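Local coordinates for protein thiamine-phosphate synthase (Pyrococcus furiosus, PDB 1XI3) that probably condenses a thiazole phosphate with a pyrimidine pyrophosphate, in a magnesium-dependent reaction, to form thiamine monophosphate, at residues 130-135 against 159-164. Sequence-based numbering, arbitrary orientation.
Sequences DYLGAG and ESVKIP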
loop_
_atom_site.group_PDB
_atom_site.type_symbol
_atom_site.label_atom_id
_atom_site.label_comp_id
_atom_site.label_asym_id
_atom_site.label_seq_id
_atom_site.Cartn_x
_atom_site.Cartn_y
_atom_site.Cartn_z
ATOM N N ASP A 130 -4.826 -4.658 -18.924
ATOM C CA ASP A 130 -6.137 -4.584 -19.563
ATOM C C ASP A 130 -6.367 -3.313 -20.357
ATOM O O ASP A 130 -7.098 -3.327 -21.344
ATOM C CB ASP A 130 -7.224 -4.742 -18.485
ATOM C CG ASP A 130 -7.168 -6.099 -17.841
ATOM O OD1 ASP A 130 -6.874 -6.216 -16.644
ATOM O OD2 ASP A 130 -7.400 -7.092 -18.574
ATOM N N TYR A 131 -5.763 -2.208 -19.925
ATOM C CA TYR A 131 -5.761 -0.982 -20.705
ATOM C C TYR A 131 -4.513 -0.210 -20.396
ATOM O O TYR A 131 -3.784 -0.525 -19.455
ATOM C CB TYR A 131 -7.024 -0.107 -20.452
ATOM C CG TYR A 131 -7.059 0.543 -19.085
ATOM C CD1 TYR A 131 -7.541 -0.151 -17.951
ATOM C CD2 TYR A 131 -6.576 1.828 -18.896
ATOM C CE1 TYR A 131 -7.546 0.447 -16.682
ATOM C CE2 TYR A 131 -6.575 2.424 -17.633
ATOM C CZ TYR A 131 -7.042 1.725 -16.527
ATOM O OH TYR A 131 -6.993 2.343 -15.293
ATOM N N LEU A 132 -4.267 0.784 -21.237
ATOM C CA LEU A 132 -3.105 1.650 -21.094
ATOM C C LEU A 132 -3.553 3.051 -20.805
ATOM O O LEU A 132 -4.506 3.561 -21.410
ATOM C CB LEU A 132 -2.268 1.710 -22.393
ATOM C CG LEU A 132 -1.770 0.378 -22.913
ATOM C CD1 LEU A 132 -0.898 0.620 -24.151
ATOM C CD2 LEU A 132 -0.986 -0.348 -21.863
ATOM N N GLY A 133 -2.825 3.699 -19.893
ATOM C CA GLY A 133 -2.841 5.148 -19.748
ATOM C C GLY A 133 -1.592 5.677 -20.460
ATOM O O GLY A 133 -0.526 5.628 -19.895
ATOM N N ALA A 134 -1.773 6.189 -21.674
ATOM C CA ALA A 134 -0.623 6.630 -22.526
ATOM C C ALA A 134 -0.470 8.119 -22.440
ATOM O O ALA A 134 -1.391 8.876 -22.754
ATOM C CB ALA A 134 -0.826 6.192 -23.965
ATOM N N GLY A 135 0.693 8.588 -21.957
ATOM C CA GLY A 135 0.937 10.001 -21.848
ATOM C C GLY A 135 2.410 10.285 -21.554
ATOM O O GLY A 135 3.212 9.390 -21.621
ATOM N N GLU A 159 -1.984 2.677 -32.753
ATOM C CA GLU A 159 -1.805 1.794 -33.911
ATOM C C GLU A 159 -1.146 0.453 -33.578
ATOM O O GLU A 159 -1.332 -0.529 -34.313
ATOM C CB GLU A 159 -0.946 2.495 -34.959
ATOM C CG GLU A 159 -1.576 3.705 -35.577
ATOM C CD GLU A 159 -0.612 4.462 -36.501
ATOM O OE1 GLU A 159 -1.016 5.531 -37.032
ATOM O OE2 GLU A 159 0.546 4.005 -36.674
ATOM N N SER A 160 -0.375 0.409 -32.487
ATOM C CA SER A 160 0.499 -0.701 -32.191
ATOM C C SER A 160 -0.020 -1.700 -31.192
ATOM O O SER A 160 0.544 -2.794 -31.078
ATOM C CB SER A 160 1.853 -0.172 -31.706
ATOM O OG SER A 160 2.405 0.756 -32.637
ATOM N N VAL A 161 -1.080 -1.354 -30.452
ATOM C CA VAL A 161 -1.614 -2.262 -29.438
ATOM C C VAL A 161 -3.078 -2.571 -29.702
ATOM O O VAL A 161 -3.748 -1.832 -30.406
ATOM C CB VAL A 161 -1.481 -1.692 -27.988
ATOM C CG1 VAL A 161 -0.067 -1.307 -27.707
ATOM C CG2 VAL A 161 -2.431 -0.515 -27.761
ATOM N N LYS A 162 -3.548 -3.672 -29.117
ATOM C CA LYS A 162 -4.912 -4.159 -29.328
ATOM C C LYS A 162 -5.841 -3.897 -28.140
ATOM O O LYS A 162 -7.066 -3.992 -28.280
ATOM C CB LYS A 162 -4.870 -5.658 -29.590
ATOM C CG LYS A 162 -4.074 -6.006 -30.832
ATOM N N ILE A 163 -5.254 -3.598 -26.981
ATOM C CA ILE A 163 -6.027 -3.264 -25.783
ATOM C C ILE A 163 -6.421 -1.773 -25.775
ATOM O O ILE A 163 -5.827 -0.943 -26.491
ATOM C CB ILE A 163 -5.260 -3.587 -24.467
ATOM C CG1 ILE A 163 -3.865 -2.908 -24.423
ATOM C CG2 ILE A 163 -5.112 -5.095 -24.281
ATOM C CD1 ILE A 163 -3.156 -2.999 -23.112
ATOM N N PRO A 164 -7.475 -1.417 -24.995
ATOM C CA PRO A 164 -7.873 -0.036 -24.947
ATOM C C PRO A 164 -6.790 0.909 -24.467
ATOM O O PRO A 164 -5.979 0.541 -23.612
ATOM C CB PRO A 164 -9.023 -0.024 -23.961
ATOM C CG PRO A 164 -9.556 -1.420 -23.990
ATOM C CD PRO A 164 -8.372 -2.275 -24.210
#
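L132 and P164 share the one hydrogen bond across this contact: the N-H of L132 meets P164 O at 2.9 Å, in the plane of the carbonyl and nearly straight, with an N-H...O angle of 158°. The same oxygen receives a weaker approach from Y131, whose CA lies 3.3 Å from P164 O in a bent CA-H...O contact. Closer to the strand's start, the P164 ring brings CD within 3.3 Å of D130 O, a close approach to a carbonyl and not a hydrogen bond. Farther on, L132 also bonds through its backbone to V166, so the pairing continues along the neighbouring strand.

Most of the apolar packing falls to L132. Its CG sits anti to the carbonyl carbon (chi1 -57°), and from there the branches divide the work: CD2 lies 3.6 Å from I163 CD1, the two side chains crossing at about a right angle, while CD1 meets V161 tip to tip, 4.1 Å from both CG1 and CG2. A121 and A124 of helix 118-127 and I157 of helix 150-160 also touch this leucine. An alanine here would probably open a gap between the strand and the helices, leaving the tips of V161 and I163 without their partner. P164 CB packs against Y131 CB at 4.0 Å.

Beyond that CB the Y131 ring turns away from the proline, meets F74 edge-to-face and hydrogen-bonds through OH to Y18. The arrangement belongs to the beta-alpha-beta unit of a TIM barrel: strand 131-135, helix 150-160 and the return through 161-164 into strand 165-168, laid parallel beside the first.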